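Local structure of ABC transporter substrate-binding protein (Rhizobium radiobacter, 6TFS) at residues A[10-15]-A[25-30]; A[333-338]-A[377-382]; A[337-342]-A[365-370]; A[369-374]-A[382-387]. The protein is a solute-binding protein of an ABC transporter that holds a fructose-like sugar joined to glutamate and probably hands such ligands on for import. All coordinates share one frame; numbering follows the deposited sequence.

From the N terminus, interaction 1 comes first: it closes the loop between strand 5-10 and helix 26-35, and is complete long before the others begin. Interactions 2 and 3 start from the same part of the chain, the end of strand 330-337. Interaction 3 closes on the start of helix 367-374 and so nests inside interaction 2, which runs on to strand 381-386. Interaction 4 begins on the helix where interaction 3 ends and crosses interaction 2, sharing Val382 with it. Interactions 2 to 4 tie strands 330-337, 358-365 and 381-386 to helices 340-353 and 367-374. Interactions 1, 3 and 4 all touch the bound N7T, and Thr25 of interaction 1 packs on His367 and His371.

Interaction 1 (A[10-15]-A[25-30]); sequences VASEDV and TTSDRT. With N7T ((2~{S})-2-[[(3~{S},4~{R},5~{R})-3,4,5,6-tetrakis(oxidanyl)-2-oxidanylidene-hexyl]amino]pentanedioic acid), chain C.
Val10 comes first, its CG2 resting 3.7 Å from Ser27 OG where strand 5-10 runs out. After the inverse gamma turn at Ala11, Ser12 turns its hydroxymethyl group onto that of Ser27: Ser12 OG lies 3.4 Å from Ser27 CB. Ser27 OG is hydrogen-bonded to Tyr201 OH and also to a bridging water. No direct hydrogen bond crosses between the segments; at Asp14 two waters bridge them. Its carbonyl O accepts from both, and both also donate to Asp28 OD1; one in addition accepts from Ser27 OG, the other from Thr25 OG1. The Asp14 carboxylate bonds Gly178 N. Val15 follows, with CG1 3.6 Å from Asp28 OD1. The Asp28 carboxylate takes the backbone N-H groups of Thr16 and Thr17, which tether the loop to the helix. Thr25 OG1, held between its backbone N and carbonyl carbon (chi1 68°), is placed to accept from Asp28 N at 3.3 Å and 163°. Thr26 N donates to N7T O, of the alpha-carboxylate, at 3.1 Å. Thr26 OG1 accepts from N7T N at 2.8 Å, and Arg29 NE and NH2 make weak bonds to N7T OE2. This N-capped helix binds the ligand's amino-acid part with its first turn, in the cleft of a family 5 solute-binding protein.

Interaction 2 (A[333-338]-A[377-382]); sequences TMVASQ and DLSPIV. With SO4 (sulfate ion), chain E.
Ser379 points its hydroxyl at the backbone of strand 330-337, where OG accepts from Val335 N at 2.9 Å with an N-H...O angle of 154°. With OG anti to its own backbone N (chi1 -160°), the hydroxyl also reaches Ile381 O and donates to it at 2.7 Å, tilted 28° from the carbonyl plane. Val335 lies over this hydroxymethyl group, and its CG2 leans on Leu378 O at 3.5 Å. The selenomethionine Met334 and Ile381 cross at about a right angle: SE meets Ile381 CG2 at 3.9 Å, while Met334 CG passes 3.3 Å from Ile381 O. Nearer the surface CG and CD of Pro380 abut Thr333 O, CD at 3.3 Å, and Thr333 OG1 donates to a sulfate ion probably taken from the crystallisation liquor. Without the hydroxyl, as with an alanine here, Val335 N would probably lose its acceptor and Ile381 O the hydroxyl donor. Ser379 OG thus donates its proton within its own segment and accepts across the contact, so two buried backbone groups of segments that do not pair as strands are satisfied together, with apolar packing around them.

Interaction 3 (A[337-342]-A[365-370]); sequences SQLPGL and VEHAAW. With N7T ((2~{S})-2-[[(3~{S},4~{R},5~{R})-3,4,5,6-tetrakis(oxidanyl)-2-oxidanylidene-hexyl]amino]pentanedioic acid), chain C.
The Trp370 ring has Ser337 CB over one face, a CH-pi contact 3.6 Å from the centroid of the six-membered ring and 18° off its normal; His367 O lies in plane at the indole edge, and NE1 is hydrogen-bonded to Val335 O. The His367 ring carries Leu339 CB on one face, 3.9 Å from its centroid and offset toward the rim, and uses both nitrogens at its edge. ND1 is hydrogen-bonded to Ser337 OG at 2.8 Å, while NE2 donates to atom O of the N7T alpha-carboxylate, also at 2.8 Å and at 162°. Standing anti to the backbone N (chi1 -170°), the imidazole reaches from the helix start to the ligand. Ser337 OG meanwhile accepts from Leu339 N, an ST turn, so this second-shell serine steadies the histidine's orientation. Leu342 CD1 touches both rings, 4.1 Å from Trp370 CH2. Cutting the indole back to the methyl of an alanine is likely to uncover Ser337 CB and Leu342 CD1, and to leave Val335 O without its NE1 donor. Along the backbone, Gln338 N donates to Val365 O (2.9 Å), prolonging the parallel pairing of strands 330-337 and 358-365. Glu366 caps the next helix through Ala368 N and Ala369 N. Two parallel strands joined through helix 340-353 form a beta-alpha-beta unit, and the ligand is met, as is common in such folds, at the C-terminal ends of the strands.

Interaction 4 (A[369-374]-A[382-387]); sequences AWHQMI and VLYGAA. With N7T ((2~{S})-2-[[(3~{S},4~{R},5~{R})-3,4,5,6-tetrakis(oxidanyl)-2-oxidanylidene-hexyl]amino]pentanedioic acid), chain C.
An aromatic cluster in the ligand pocket, Trp370 and His371 on the helix with Tyr384 on the strand, joins the two segments next to the glutamate part of N7T. Trp370 and Tyr384 lie nearly parallel (23° between planes) but are slid so far that they barely overlap; Trp370 CH2 meets Tyr384 CD1 at 3.7 Å. At its edge the indole brings CZ2 to 3.2 Å from Leu383 O. His371 comes across Tyr384 at about a right angle, with CE1 3.2 Å from Tyr384 OH, and Trp370 CZ3 lies over one face of the imidazole. Helix 367-374 packs here on strand 381-386, which pairs antiparallel with strand 240-255; the axes of segments 369-374 and 382-386 approach to 10.6 Å, at 122° between their N-to-C directions. Ile374 fills the angle between them: CG1 sits between the backbone N and carbonyl carbon (chi1 62°), which turns this branch toward the Tyr384 ring edge, CD1 lying 3.7 Å from CE1, while CG2 packs on Val382 CG2. The two polar rings address both ligand carboxylates, His371 NE2 donating to OXT at 2.8 Å and Tyr384 OH to OE1 at 2.7 Å. Arg375 is hydrogen-bonded to both His371 ND1 and Tyr384 OH, a second-shell guanidinium that probably fixes how the rings are turned.

Interaction 1 (A[10-15]-A[25-30])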
# COMPACT_ATOMS: atom_id res chain seq x y z
N VAL A 10 6.28 -15.23 3.37
CA VAL A 10 5.88 -13.84 3.66
C VAL A 10 5.42 -13.63 5.11
O VAL A 10 4.97 -14.58 5.76
CB VAL A 10 4.81 -13.32 2.64
CG1 VAL A 10 5.32 -13.40 1.20
CG2 VAL A 10 3.46 -14.05 2.79
N ALA A 11 5.49 -12.38 5.60
CA ALA A 11 5.02 -12.01 6.95
C ALA A 11 3.49 -11.79 6.87
O ALA A 11 3.01 -10.67 6.81
CB ALA A 11 5.74 -10.75 7.45
N SER A 12 2.74 -12.90 6.82
CA SER A 12 1.29 -12.91 6.73
C SER A 12 0.74 -14.23 7.26
O SER A 12 1.42 -15.25 7.20
CB SER A 12 0.85 -12.70 5.28
OG SER A 12 -0.56 -12.67 5.13
N GLU A 13 -0.50 -14.21 7.77
CA GLU A 13 -1.18 -15.40 8.27
C GLU A 13 -2.01 -16.09 7.21
O GLU A 13 -2.22 -17.30 7.30
CB GLU A 13 -2.06 -15.08 9.50
CG GLU A 13 -1.29 -14.72 10.77
CD GLU A 13 -0.45 -15.80 11.43
OE1 GLU A 13 -0.48 -16.97 10.98
OE2 GLU A 13 0.24 -15.47 12.42
N ASP A 14 -2.53 -15.32 6.22
CA ASP A 14 -3.47 -15.87 5.24
C ASP A 14 -3.80 -14.89 4.11
O ASP A 14 -3.42 -13.73 4.15
CB ASP A 14 -4.80 -16.19 5.99
CG ASP A 14 -5.62 -17.36 5.45
OD1 ASP A 14 -5.28 -17.89 4.37
OD2 ASP A 14 -6.60 -17.73 6.12
N VAL A 15 -4.57 -15.37 3.13
CA VAL A 15 -5.11 -14.53 2.07
C VAL A 15 -6.42 -14.01 2.59
O VAL A 15 -7.23 -14.80 3.08
CB VAL A 15 -5.43 -15.27 0.75
CG1 VAL A 15 -4.95 -14.46 -0.43
CG2 VAL A 15 -4.91 -16.70 0.72
N THR A 25 -3.84 -5.50 2.29
CA THR A 25 -2.64 -5.93 3.01
C THR A 25 -1.52 -6.14 1.98
O THR A 25 -1.80 -6.50 0.83
CB THR A 25 -2.88 -7.22 3.84
OG1 THR A 25 -3.11 -8.32 2.95
CG2 THR A 25 -4.03 -7.08 4.86
N THR A 26 -0.26 -5.95 2.41
CA THR A 26 0.90 -6.17 1.54
C THR A 26 0.83 -7.54 0.86
O THR A 26 1.03 -7.62 -0.34
CB THR A 26 2.22 -5.98 2.31
OG1 THR A 26 2.36 -4.59 2.58
CG2 THR A 26 3.45 -6.48 1.51
N SER A 27 0.52 -8.59 1.64
CA SER A 27 0.44 -9.95 1.12
C SER A 27 -0.63 -10.13 0.02
O SER A 27 -0.31 -10.69 -1.03
CB SER A 27 0.26 -10.96 2.25
OG SER A 27 0.43 -12.28 1.77
N ASP A 28 -1.85 -9.61 0.23
CA ASP A 28 -2.91 -9.69 -0.79
C ASP A 28 -2.51 -8.91 -2.06
O ASP A 28 -2.68 -9.42 -3.16
CB ASP A 28 -4.26 -9.22 -0.24
CG ASP A 28 -4.96 -10.17 0.74
OD1 ASP A 28 -4.39 -11.25 1.06
OD2 ASP A 28 -6.07 -9.83 1.21
N ARG A 29 -1.94 -7.68 -1.88
CA ARG A 29 -1.47 -6.81 -2.98
C ARG A 29 -0.36 -7.47 -3.78
O ARG A 29 -0.32 -7.31 -5.00
CB ARG A 29 -1.00 -5.45 -2.45
CG ARG A 29 -2.11 -4.57 -1.87
CD ARG A 29 -1.47 -3.27 -1.49
NE ARG A 29 -2.36 -2.35 -0.79
CZ ARG A 29 -3.13 -1.45 -1.37
NH1 ARG A 29 -3.18 -1.36 -2.70
NH2 ARG A 29 -3.87 -0.62 -0.64
N THR A 30 0.54 -8.20 -3.10
CA THR A 30 1.64 -8.93 -3.73
C THR A 30 1.08 -10.03 -4.65
O THR A 30 1.46 -10.09 -5.82
CB THR A 30 2.59 -9.50 -2.68
OG1 THR A 30 3.07 -8.45 -1.85
CG2 THR A 30 3.76 -10.25 -3.30
OAN N7T C . 7.62 -1.51 10.85
CAM N7T C . 6.35 -1.24 10.33
CAL N7T C . 6.20 -2.04 9.05
OAT N7T C . 6.07 -3.41 9.34
CAK N7T C . 5.01 -1.53 8.21
OAS N7T C . 5.29 -0.24 7.69
CAJ N7T C . 4.67 -2.47 7.06
OAR N7T C . 5.73 -2.62 6.15
CAI N7T C . 3.53 -2.01 6.17
OAQ N7T C . 3.38 -0.82 5.83
CAH N7T C . 2.60 -3.12 5.63
N N7T C . 1.83 -2.67 4.49
CA N7T C . 0.49 -2.27 4.87
C N7T C . -0.29 -3.35 5.58
O N7T C . -0.30 -4.52 5.15
CB N7T C . -0.23 -1.76 3.63
CG N7T C . -1.59 -1.08 3.97
CD N7T C . -2.26 -0.39 2.82
OE1 N7T C . -3.32 0.23 3.04
OE2 N7T C . -1.80 -0.42 1.65
OXT N7T C . -0.94 -3.06 6.61
O HOH W 1 -2.29 -12.78 1.49
O HOH W 2 -4.28 -10.79 4.17

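Interaction 2 (A[333-338]-A[377-382])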
# COMPACT_ATOMS: atom_id res chain seq x y z
N THR A 333 -5.35 2.65 25.41
CA THR A 333 -5.35 1.27 24.95
C THR A 333 -5.46 1.28 23.44
O THR A 333 -6.47 1.72 22.90
CB THR A 333 -6.45 0.43 25.63
OG1 THR A 333 -6.25 0.48 27.04
CG2 THR A 333 -6.42 -1.03 25.18
N MSE A 334 -4.43 0.79 22.77
CA MSE A 334 -4.41 0.75 21.31
C MSE A 334 -4.53 -0.70 20.80
O MSE A 334 -3.79 -1.58 21.24
CB MSE A 334 -3.12 1.43 20.80
CG MSE A 334 -2.96 1.45 19.28
SE MSE A 334 -1.37 2.51 18.70
CE MSE A 334 -0.09 1.03 18.58
N VAL A 335 -5.45 -0.91 19.85
CA VAL A 335 -5.61 -2.20 19.16
C VAL A 335 -4.43 -2.22 18.17
O VAL A 335 -4.31 -1.33 17.32
CB VAL A 335 -7.00 -2.35 18.45
CG1 VAL A 335 -7.17 -3.77 17.90
CG2 VAL A 335 -8.15 -1.98 19.40
N ALA A 336 -3.50 -3.16 18.37
CA ALA A 336 -2.26 -3.22 17.60
C ALA A 336 -2.12 -4.46 16.73
O ALA A 336 -2.32 -5.58 17.18
CB ALA A 336 -1.07 -3.13 18.55
N SER A 337 -1.73 -4.24 15.48
CA SER A 337 -1.51 -5.33 14.53
C SER A 337 -0.36 -6.26 14.97
O SER A 337 0.66 -5.80 15.50
CB SER A 337 -1.18 -4.76 13.15
OG SER A 337 -0.71 -5.81 12.32
N GLN A 338 -0.53 -7.57 14.69
CA GLN A 338 0.49 -8.59 14.95
C GLN A 338 1.41 -8.85 13.74
O GLN A 338 2.24 -9.76 13.79
CB GLN A 338 -0.12 -9.89 15.51
CG GLN A 338 -0.53 -9.75 16.97
CD GLN A 338 -1.12 -11.03 17.53
OE1 GLN A 338 -1.95 -11.69 16.90
NE2 GLN A 338 -0.69 -11.41 18.72
N ASP A 377 -13.76 1.93 13.74
CA ASP A 377 -13.40 2.89 14.79
C ASP A 377 -13.19 2.22 16.15
O ASP A 377 -13.55 2.79 17.17
CB ASP A 377 -14.47 4.01 14.90
CG ASP A 377 -14.15 5.29 14.16
OD1 ASP A 377 -12.94 5.56 13.93
OD2 ASP A 377 -15.09 6.02 13.81
N LEU A 378 -12.60 1.01 16.17
CA LEU A 378 -12.43 0.29 17.43
C LEU A 378 -11.14 0.65 18.19
O LEU A 378 -10.96 0.18 19.31
CB LEU A 378 -12.56 -1.23 17.23
CG LEU A 378 -13.99 -1.74 16.95
CD1 LEU A 378 -13.97 -3.20 16.48
CD2 LEU A 378 -14.90 -1.58 18.18
N SER A 379 -10.29 1.50 17.60
CA SER A 379 -9.06 1.91 18.26
C SER A 379 -8.97 3.44 18.35
O SER A 379 -9.19 4.12 17.34
CB SER A 379 -7.84 1.32 17.56
OG SER A 379 -6.71 1.34 18.42
N PRO A 380 -8.67 4.00 19.55
CA PRO A 380 -8.57 5.48 19.67
C PRO A 380 -7.39 6.07 18.90
O PRO A 380 -7.43 7.23 18.50
CB PRO A 380 -8.44 5.70 21.19
CG PRO A 380 -7.83 4.45 21.70
CD PRO A 380 -8.40 3.34 20.84
N ILE A 381 -6.33 5.26 18.72
CA ILE A 381 -5.11 5.58 17.98
C ILE A 381 -4.85 4.39 17.06
O ILE A 381 -5.02 3.24 17.47
CB ILE A 381 -3.88 5.91 18.89
CG1 ILE A 381 -4.17 7.13 19.81
CG2 ILE A 381 -2.60 6.16 18.05
CD1 ILE A 381 -3.21 7.27 20.98
N VAL A 382 -4.43 4.67 15.81
CA VAL A 382 -4.12 3.65 14.82
C VAL A 382 -2.69 3.82 14.33
O VAL A 382 -2.36 4.85 13.74
CB VAL A 382 -5.13 3.61 13.64
CG1 VAL A 382 -4.72 2.59 12.56
CG2 VAL A 382 -6.55 3.33 14.13
S SO4 E . -9.25 3.40 27.09
O1 SO4 E . -10.29 2.37 26.99
O2 SO4 E . -8.00 2.79 27.52
O3 SO4 E . -9.02 4.00 25.77
O4 SO4 E . -9.65 4.42 28.05

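Interaction 3 (A[337-342]-A[365-370])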
# COMPACT_ATOMS: atom_id res chain seq x y z
N SER A 337 -1.73 -4.24 15.48
CA SER A 337 -1.51 -5.33 14.53
C SER A 337 -0.36 -6.26 14.97
O SER A 337 0.66 -5.80 15.50
CB SER A 337 -1.18 -4.76 13.15
OG SER A 337 -0.71 -5.81 12.32
N GLN A 338 -0.53 -7.57 14.69
CA GLN A 338 0.49 -8.59 14.95
C GLN A 338 1.41 -8.85 13.74
O GLN A 338 2.24 -9.76 13.79
CB GLN A 338 -0.12 -9.89 15.51
CG GLN A 338 -0.53 -9.75 16.97
CD GLN A 338 -1.12 -11.03 17.53
OE1 GLN A 338 -1.95 -11.69 16.90
NE2 GLN A 338 -0.69 -11.41 18.72
N LEU A 339 1.31 -8.01 12.67
CA LEU A 339 2.30 -8.00 11.58
C LEU A 339 3.61 -7.66 12.37
O LEU A 339 3.57 -6.70 13.16
CB LEU A 339 1.98 -6.88 10.55
CG LEU A 339 3.00 -6.71 9.41
CD1 LEU A 339 3.03 -7.94 8.51
CD2 LEU A 339 2.75 -5.44 8.61
N PRO A 340 4.66 -8.52 12.35
CA PRO A 340 5.81 -8.31 13.26
C PRO A 340 6.46 -6.93 13.27
O PRO A 340 6.79 -6.44 14.35
CB PRO A 340 6.81 -9.40 12.84
CG PRO A 340 5.92 -10.50 12.30
CD PRO A 340 4.82 -9.77 11.57
N GLY A 341 6.59 -6.30 12.10
CA GLY A 341 7.15 -4.96 11.99
C GLY A 341 6.31 -3.92 12.71
O GLY A 341 6.86 -3.06 13.40
N LEU A 342 4.97 -3.99 12.57
CA LEU A 342 4.05 -3.08 13.26
C LEU A 342 4.03 -3.37 14.77
O LEU A 342 3.92 -2.43 15.57
CB LEU A 342 2.62 -3.14 12.67
CG LEU A 342 2.39 -2.40 11.34
CD1 LEU A 342 1.02 -2.75 10.73
CD2 LEU A 342 2.54 -0.87 11.49
N VAL A 365 -3.74 -8.06 17.88
CA VAL A 365 -4.73 -8.71 17.02
C VAL A 365 -4.05 -9.07 15.69
O VAL A 365 -3.29 -8.26 15.15
CB VAL A 365 -5.99 -7.78 16.76
CG1 VAL A 365 -6.99 -8.42 15.79
CG2 VAL A 365 -6.69 -7.39 18.07
N GLU A 366 -4.39 -10.25 15.12
CA GLU A 366 -3.93 -10.69 13.80
C GLU A 366 -4.21 -9.56 12.77
O GLU A 366 -5.27 -8.93 12.79
CB GLU A 366 -4.61 -12.04 13.42
CG GLU A 366 -4.18 -12.63 12.08
CD GLU A 366 -4.79 -11.97 10.85
OE1 GLU A 366 -5.99 -11.62 10.89
OE2 GLU A 366 -4.04 -11.77 9.86
N HIS A 367 -3.20 -9.27 11.92
CA HIS A 367 -3.14 -8.18 10.94
C HIS A 367 -4.42 -7.93 10.12
O HIS A 367 -4.94 -6.81 10.15
CB HIS A 367 -1.93 -8.38 10.00
CG HIS A 367 -1.62 -7.22 9.13
ND1 HIS A 367 -1.36 -5.96 9.65
CD2 HIS A 367 -1.51 -7.16 7.78
CE1 HIS A 367 -1.08 -5.19 8.63
NE2 HIS A 367 -1.16 -5.87 7.47
N ALA A 368 -4.93 -8.95 9.40
CA ALA A 368 -6.15 -8.84 8.59
C ALA A 368 -7.40 -8.52 9.41
O ALA A 368 -8.19 -7.67 8.99
CB ALA A 368 -6.35 -10.10 7.75
N ALA A 369 -7.57 -9.17 10.59
CA ALA A 369 -8.69 -8.89 11.50
C ALA A 369 -8.55 -7.45 12.04
O ALA A 369 -9.53 -6.71 12.08
CB ALA A 369 -8.73 -9.90 12.64
N TRP A 370 -7.30 -7.05 12.39
CA TRP A 370 -6.98 -5.70 12.85
C TRP A 370 -7.38 -4.65 11.78
O TRP A 370 -7.95 -3.61 12.13
CB TRP A 370 -5.50 -5.60 13.21
CG TRP A 370 -5.00 -4.21 13.44
CD1 TRP A 370 -5.06 -3.50 14.60
CD2 TRP A 370 -4.30 -3.38 12.49
NE1 TRP A 370 -4.43 -2.29 14.45
CE2 TRP A 370 -3.96 -2.19 13.16
CE3 TRP A 370 -3.89 -3.56 11.15
CZ2 TRP A 370 -3.25 -1.15 12.53
CZ3 TRP A 370 -3.17 -2.54 10.53
CH2 TRP A 370 -2.85 -1.35 11.23
OAN N7T C . 7.62 -1.51 10.85
CAM N7T C . 6.35 -1.24 10.33
CAL N7T C . 6.20 -2.04 9.05
OAT N7T C . 6.07 -3.41 9.34
CAK N7T C . 5.01 -1.53 8.21
OAS N7T C . 5.29 -0.24 7.69
CAJ N7T C . 4.67 -2.47 7.06
OAR N7T C . 5.73 -2.62 6.15
CAI N7T C . 3.53 -2.01 6.17
OAQ N7T C . 3.38 -0.82 5.83
CAH N7T C . 2.60 -3.12 5.63
N N7T C . 1.83 -2.67 4.49
CA N7T C . 0.49 -2.27 4.87
C N7T C . -0.29 -3.35 5.58
O N7T C . -0.30 -4.52 5.15
CB N7T C . -0.23 -1.76 3.63
CG N7T C . -1.59 -1.08 3.97
CD N7T C . -2.26 -0.39 2.82
OE1 N7T C . -3.32 0.23 3.04
OE2 N7T C . -1.80 -0.42 1.65
OXT N7T C . -0.94 -3.06 6.61

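Interaction 4 (A[369-374]-A[382-387])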
# COMPACT_ATOMS: atom_id res chain seq x y z
N ALA A 369 -7.57 -9.17 10.59
CA ALA A 369 -8.69 -8.89 11.50
C ALA A 369 -8.55 -7.45 12.04
O ALA A 369 -9.53 -6.71 12.08
CB ALA A 369 -8.73 -9.90 12.64
N TRP A 370 -7.30 -7.05 12.39
CA TRP A 370 -6.98 -5.70 12.85
C TRP A 370 -7.38 -4.65 11.78
O TRP A 370 -7.95 -3.61 12.13
CB TRP A 370 -5.50 -5.60 13.21
CG TRP A 370 -5.00 -4.21 13.44
CD1 TRP A 370 -5.06 -3.50 14.60
CD2 TRP A 370 -4.30 -3.38 12.49
NE1 TRP A 370 -4.43 -2.29 14.45
CE2 TRP A 370 -3.96 -2.19 13.16
CE3 TRP A 370 -3.89 -3.56 11.15
CZ2 TRP A 370 -3.25 -1.15 12.53
CZ3 TRP A 370 -3.17 -2.54 10.53
CH2 TRP A 370 -2.85 -1.35 11.23
N HIS A 371 -7.12 -4.95 10.47
CA HIS A 371 -7.50 -4.07 9.36
C HIS A 371 -9.02 -3.75 9.37
O HIS A 371 -9.40 -2.61 9.11
CB HIS A 371 -7.06 -4.65 7.99
CG HIS A 371 -5.72 -4.15 7.54
ND1 HIS A 371 -5.59 -2.96 6.86
CD2 HIS A 371 -4.49 -4.69 7.70
CE1 HIS A 371 -4.30 -2.82 6.61
NE2 HIS A 371 -3.60 -3.84 7.11
N GLN A 372 -9.86 -4.74 9.68
CA GLN A 372 -11.30 -4.51 9.71
C GLN A 372 -11.77 -3.83 11.01
O GLN A 372 -12.72 -3.04 10.95
CB GLN A 372 -12.08 -5.80 9.40
CG GLN A 372 -11.91 -6.30 7.94
CD GLN A 372 -11.74 -5.21 6.90
OE1 GLN A 372 -10.64 -4.97 6.41
NE2 GLN A 372 -12.82 -4.52 6.55
N MSE A 373 -11.10 -4.08 12.15
CA MSE A 373 -11.42 -3.42 13.44
C MSE A 373 -11.17 -1.92 13.42
O MSE A 373 -12.04 -1.16 13.85
CB MSE A 373 -10.63 -4.04 14.59
CG MSE A 373 -11.12 -5.42 14.95
SE MSE A 373 -10.06 -6.25 16.35
CE MSE A 373 -10.73 -5.22 17.92
N ILE A 374 -10.00 -1.49 12.88
CA ILE A 374 -9.64 -0.07 12.78
C ILE A 374 -10.63 0.68 11.85
O ILE A 374 -10.92 1.85 12.10
CB ILE A 374 -8.14 0.16 12.41
CG1 ILE A 374 -7.78 -0.45 11.01
CG2 ILE A 374 -7.22 -0.36 13.55
CD1 ILE A 374 -6.36 -0.33 10.57
N VAL A 382 -4.43 4.67 15.81
CA VAL A 382 -4.12 3.65 14.82
C VAL A 382 -2.69 3.82 14.33
O VAL A 382 -2.36 4.85 13.74
CB VAL A 382 -5.13 3.61 13.64
CG1 VAL A 382 -4.72 2.59 12.56
CG2 VAL A 382 -6.55 3.33 14.13
N LEU A 383 -1.85 2.79 14.59
CA LEU A 383 -0.49 2.75 14.08
C LEU A 383 -0.59 2.06 12.70
O LEU A 383 -0.73 0.84 12.62
CB LEU A 383 0.46 2.01 15.05
CG LEU A 383 1.90 1.82 14.54
CD1 LEU A 383 2.59 3.14 14.31
CD2 LEU A 383 2.70 0.93 15.46
N TYR A 384 -0.59 2.85 11.63
CA TYR A 384 -0.77 2.39 10.25
C TYR A 384 0.46 2.67 9.38
O TYR A 384 1.03 3.76 9.45
CB TYR A 384 -2.01 3.08 9.64
CG TYR A 384 -2.65 2.30 8.51
CD1 TYR A 384 -3.62 1.34 8.78
CD2 TYR A 384 -2.31 2.53 7.18
CE1 TYR A 384 -4.23 0.62 7.74
CE2 TYR A 384 -2.90 1.82 6.14
CZ TYR A 384 -3.87 0.86 6.43
OH TYR A 384 -4.47 0.14 5.43
N GLY A 385 0.82 1.70 8.55
CA GLY A 385 1.93 1.82 7.61
C GLY A 385 1.45 1.70 6.19
O GLY A 385 0.67 0.80 5.88
N ALA A 386 1.87 2.64 5.30
CA ALA A 386 1.47 2.62 3.89
C ALA A 386 2.26 3.56 3.00
O ALA A 386 2.74 4.61 3.44
CB ALA A 386 -0.03 2.95 3.74
N ALA A 387 2.32 3.19 1.72
CA ALA A 387 2.81 4.02 0.62
C ALA A 387 1.64 4.05 -0.38
O ALA A 387 0.84 3.11 -0.45
CB ALA A 387 4.04 3.40 -0.04
OAN N7T C . 7.62 -1.51 10.85
CAM N7T C . 6.35 -1.24 10.33
CAL N7T C . 6.20 -2.04 9.05
OAT N7T C . 6.07 -3.41 9.34
CAK N7T C . 5.01 -1.53 8.21
OAS N7T C . 5.29 -0.24 7.69
CAJ N7T C . 4.67 -2.47 7.06
OAR N7T C . 5.73 -2.62 6.15
CAI N7T C . 3.53 -2.01 6.17
OAQ N7T C . 3.38 -0.82 5.83
CAH N7T C . 2.60 -3.12 5.63
N N7T C . 1.83 -2.67 4.49
CA N7T C . 0.49 -2.27 4.87
C N7T C . -0.29 -3.35 5.58
O N7T C . -0.30 -4.52 5.15
CB N7T C . -0.23 -1.76 3.63
CG N7T C . -1.59 -1.08 3.97
CD N7T C . -2.26 -0.39 2.82
OE1 N7T C . -3.32 0.23 3.04
OE2 N7T C . -1.80 -0.42 1.65
OXT N7T C . -0.94 -3.06 6.61
O HOH W 3 -2.72 0.41 15.78